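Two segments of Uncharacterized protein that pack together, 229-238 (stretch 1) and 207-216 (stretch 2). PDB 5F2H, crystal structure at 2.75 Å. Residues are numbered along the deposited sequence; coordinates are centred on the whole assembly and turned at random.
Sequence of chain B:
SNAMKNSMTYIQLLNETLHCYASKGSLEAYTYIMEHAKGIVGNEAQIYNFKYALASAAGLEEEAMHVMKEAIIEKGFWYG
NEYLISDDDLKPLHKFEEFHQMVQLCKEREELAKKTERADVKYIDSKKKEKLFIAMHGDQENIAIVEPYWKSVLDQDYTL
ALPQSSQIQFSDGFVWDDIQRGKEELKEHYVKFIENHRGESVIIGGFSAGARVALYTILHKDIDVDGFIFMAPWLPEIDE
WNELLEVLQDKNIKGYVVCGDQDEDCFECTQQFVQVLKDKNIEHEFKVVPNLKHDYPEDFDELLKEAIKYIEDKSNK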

# COMPACT_ATOMS: atom_id res chain seq x y z
N ILE B 229 -11.99 -1.98 -16.46
CA ILE B 229 -13.35 -2.23 -15.99
C ILE B 229 -14.38 -1.39 -16.74
O ILE B 229 -14.60 -0.24 -16.37
CB ILE B 229 -13.45 -1.90 -14.48
CG1 ILE B 229 -12.35 -2.63 -13.69
CG2 ILE B 229 -14.82 -2.28 -13.94
CD1 ILE B 229 -12.32 -2.26 -12.23
N PHE B 230 -15.03 -1.97 -17.74
CA PHE B 230 -16.00 -1.20 -18.51
C PHE B 230 -17.44 -1.41 -18.12
O PHE B 230 -17.86 -2.51 -17.77
CB PHE B 230 -15.87 -1.46 -20.00
CG PHE B 230 -14.49 -1.23 -20.53
CD1 PHE B 230 -13.74 -0.12 -20.13
CD2 PHE B 230 -14.04 -1.96 -21.62
CE1 PHE B 230 -12.50 0.13 -20.70
CE2 PHE B 230 -12.81 -1.71 -22.19
CZ PHE B 230 -12.04 -0.67 -21.73
N MSE B 231 -18.21 -0.32 -18.18
CA MSE B 231 -19.62 -0.32 -17.83
C MSE B 231 -20.33 0.15 -19.06
O MSE B 231 -20.08 1.26 -19.56
CB MSE B 231 -19.83 0.64 -16.66
CG MSE B 231 -21.30 0.84 -16.26
SE MSE B 231 -22.06 -0.78 -15.41
CE MSE B 231 -23.43 -1.12 -16.80
N ALA B 232 -21.17 -0.72 -19.61
CA ALA B 232 -21.93 -0.37 -20.81
C ALA B 232 -21.08 0.31 -21.89
O ALA B 232 -21.49 1.30 -22.48
CB ALA B 232 -23.08 0.53 -20.42
N PRO B 233 -19.89 -0.24 -22.15
CA PRO B 233 -19.00 0.34 -23.16
C PRO B 233 -19.63 0.46 -24.55
O PRO B 233 -20.43 -0.40 -24.95
CB PRO B 233 -17.85 -0.66 -23.23
CG PRO B 233 -18.45 -1.94 -22.80
CD PRO B 233 -19.49 -1.60 -21.77
N TRP B 234 -19.29 1.54 -25.24
CA TRP B 234 -19.80 1.80 -26.57
C TRP B 234 -18.63 1.55 -27.50
O TRP B 234 -17.69 2.35 -27.56
CB TRP B 234 -20.35 3.21 -26.67
CG TRP B 234 -20.90 3.49 -28.00
CD1 TRP B 234 -22.01 2.91 -28.56
CD2 TRP B 234 -20.51 4.54 -28.88
NE1 TRP B 234 -22.27 3.46 -29.79
CE2 TRP B 234 -21.37 4.48 -30.01
CE3 TRP B 234 -19.50 5.50 -28.85
CZ2 TRP B 234 -21.24 5.34 -31.10
CZ3 TRP B 234 -19.37 6.37 -29.94
CH2 TRP B 234 -20.25 6.29 -31.05
N LEU B 235 -18.71 0.44 -28.24
CA LEU B 235 -17.67 0.02 -29.13
C LEU B 235 -18.24 -0.29 -30.50
O LEU B 235 -18.41 -1.47 -30.84
CB LEU B 235 -17.07 -1.24 -28.52
CG LEU B 235 -16.60 -0.97 -27.09
CD1 LEU B 235 -16.36 -2.24 -26.27
CD2 LEU B 235 -15.38 -0.06 -27.10
N PRO B 236 -18.44 0.76 -31.32
CA PRO B 236 -19.01 0.66 -32.67
C PRO B 236 -18.12 0.09 -33.79
O PRO B 236 -18.64 -0.30 -34.84
CB PRO B 236 -19.38 2.11 -32.97
CG PRO B 236 -18.35 2.91 -32.24
CD PRO B 236 -17.83 2.08 -31.10
N GLU B 237 -16.81 0.06 -33.60
CA GLU B 237 -15.89 -0.44 -34.62
C GLU B 237 -15.17 -1.65 -34.06
O GLU B 237 -13.98 -1.82 -34.30
CB GLU B 237 -14.83 0.62 -34.90
CG GLU B 237 -15.36 1.95 -35.38
CD GLU B 237 -14.37 3.09 -35.16
OE1 GLU B 237 -13.62 3.05 -34.16
OE2 GLU B 237 -14.39 4.08 -35.93
N ILE B 238 -15.87 -2.47 -33.29
CA ILE B 238 -15.24 -3.63 -32.68
C ILE B 238 -14.62 -4.58 -33.70
O ILE B 238 -13.59 -5.19 -33.41
CB ILE B 238 -16.20 -4.39 -31.72
CG1 ILE B 238 -15.41 -5.36 -30.85
CG2 ILE B 238 -17.31 -5.09 -32.50
CD1 ILE B 238 -14.36 -4.68 -30.01
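Stretch 2 207-216: FSAGARVALY

Stretch 2 lies on stretch 1 as an extended residue followed by a helix: Phe-207 is extended and bridges Met-231, Ser-208 turns the chain with a positive phi (phi/psi 52°/-132°) at the N-cap position, and residues 209-216 form a helix that continues beyond the stretch. The helix runs back against the strand 229-231, the two N-to-C directions making an angle of 149° (signed crossing angle -149°) and the axes approaching to 8.2 Å. Between them the stretches bury 692 Å², both sides summed. Ile-229 opens stretch 1 in extended conformation, out of reach of stretch 2. At Phe-230 the CA-to-CB bond points sideways, but the m rotamer (chi1 -54°) brings the ring nearer the helix, where it meets three residues: CD1 lies 3.4 Å from Ala-211 CB, CE1 3.8 Å from Ala-214 CB, and CZ 3.9 Å from Leu-215 CB. Met-231, a selenomethionine, forms a parallel bridge with Phe-207 (CA to CA 4.8 Å), and their side chains share one face of the sheet; Met-231 CG sits at the edge of the Phe-207 ring, 3.5 Å from CD1. Met-231 O accepts a hydrogen bond from Ser-208 N at 3.2 Å (161° at the hydrogen), and also receives a CA-H...O contact from Phe-207 CA at 3.4 Å. Ala-232 leaves the strand with positive phi and psi (45°/45°). Its O takes a second CA-H...O contact, from Ser-208 CA at 3.3 Å, while its CB lies 4.3 Å from Phe-207 CE1. Pro-233 passes close to the start of the helix, with CA 4.0 Å from Ser-208 CA and CB 3.7 Å from Ala-211 CB. The CA-to-CB bond of Trp-234 points toward stretch 2, and chi1 is t; its CE3 comes to 4.3 Å from Ala-209 CB, and its CZ3 lies over one face of the Arg-212 guanidinium, 3.7 Å from NH2. The CA-to-CB bond of Leu-235 points sideways, but its CD2 reaches the helix at Arg-212 CA (3.9 Å) and Leu-215 CD2 (4.1 Å). A type I turn from Leu-235 to Ile-238 then carries the chain past the end of the Arg-212 side chain. Within it, Pro-236 CG rests 3.4 Å from Arg-212 NH1, and Glu-237 OE1 forms a long salt bridge to the same NH1 at 3.7 Å. Arg-212, extended through chi1 and chi2 and bent at chi3 (64°), thus links the first turn of the helix to the loop.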

# COMPACT_ATOMS: atom_id res chain seq x y z
N PHE B 207 -17.19 4.42 -18.88
CA PHE B 207 -18.61 4.25 -19.09
C PHE B 207 -18.94 4.73 -20.52
O PHE B 207 -18.59 5.86 -20.88
CB PHE B 207 -19.34 5.07 -17.98
CG PHE B 207 -20.82 5.10 -18.11
CD1 PHE B 207 -21.58 4.02 -17.68
CD2 PHE B 207 -21.46 6.17 -18.67
CE1 PHE B 207 -22.95 4.00 -17.86
CE2 PHE B 207 -22.84 6.18 -18.82
CZ PHE B 207 -23.59 5.09 -18.42
N SER B 208 -19.58 3.88 -21.34
CA SER B 208 -19.92 4.19 -22.76
C SER B 208 -18.68 4.69 -23.51
O SER B 208 -17.61 4.10 -23.37
CB SER B 208 -21.03 5.24 -22.86
OG SER B 208 -22.24 4.76 -22.35
N ALA B 209 -18.83 5.80 -24.23
CA ALA B 209 -17.76 6.43 -24.98
C ALA B 209 -16.53 6.58 -24.15
O ALA B 209 -15.44 6.67 -24.67
CB ALA B 209 -18.19 7.82 -25.45
N GLY B 210 -16.69 6.67 -22.85
CA GLY B 210 -15.53 6.81 -22.00
C GLY B 210 -14.75 5.55 -22.13
O GLY B 210 -13.55 5.56 -22.36
N ALA B 211 -15.45 4.43 -22.01
CA ALA B 211 -14.79 3.14 -22.11
C ALA B 211 -14.15 2.97 -23.51
O ALA B 211 -13.12 2.32 -23.62
CB ALA B 211 -15.77 2.01 -21.78
N ARG B 212 -14.73 3.59 -24.54
CA ARG B 212 -14.21 3.50 -25.90
C ARG B 212 -12.79 4.04 -26.00
O ARG B 212 -11.88 3.31 -26.43
CB ARG B 212 -15.10 4.22 -26.94
CG ARG B 212 -14.62 3.89 -28.36
CD ARG B 212 -15.41 4.22 -29.64
NE ARG B 212 -15.65 5.61 -29.97
CZ ARG B 212 -15.94 6.05 -31.20
NH1 ARG B 212 -15.85 5.26 -32.29
NH2 ARG B 212 -16.16 7.34 -31.39
N VAL B 213 -12.61 5.29 -25.58
CA VAL B 213 -11.29 5.92 -25.63
C VAL B 213 -10.31 5.12 -24.77
O VAL B 213 -9.14 4.95 -25.11
CB VAL B 213 -11.33 7.37 -25.14
CG1 VAL B 213 -9.94 7.97 -25.13
CG2 VAL B 213 -12.23 8.21 -26.01
N ALA B 214 -10.81 4.63 -23.63
CA ALA B 214 -9.98 3.85 -22.74
C ALA B 214 -9.42 2.65 -23.49
O ALA B 214 -8.23 2.36 -23.42
CB ALA B 214 -10.78 3.37 -21.55
N LEU B 215 -10.28 1.94 -24.23
CA LEU B 215 -9.84 0.77 -24.95
C LEU B 215 -8.94 1.16 -26.15
O LEU B 215 -7.95 0.49 -26.42
CB LEU B 215 -11.04 -0.06 -25.42
CG LEU B 215 -10.69 -1.41 -26.07
CD1 LEU B 215 -10.00 -2.32 -25.05
CD2 LEU B 215 -11.91 -2.12 -26.61
N TYR B 216 -9.27 2.23 -26.84
CA TYR B 216 -8.47 2.66 -27.97
C TYR B 216 -7.05 2.94 -27.50
O TYR B 216 -6.09 2.41 -28.03
CB TYR B 216 -9.09 3.89 -28.61
CG TYR B 216 -8.44 4.35 -29.88
CD1 TYR B 216 -8.59 3.62 -31.04
CD2 TYR B 216 -7.82 5.58 -29.96
CE1 TYR B 216 -8.06 4.05 -32.24
CE2 TYR B 216 -7.29 6.03 -31.17
CZ TYR B 216 -7.41 5.25 -32.30
OH TYR B 216 -6.87 5.67 -33.50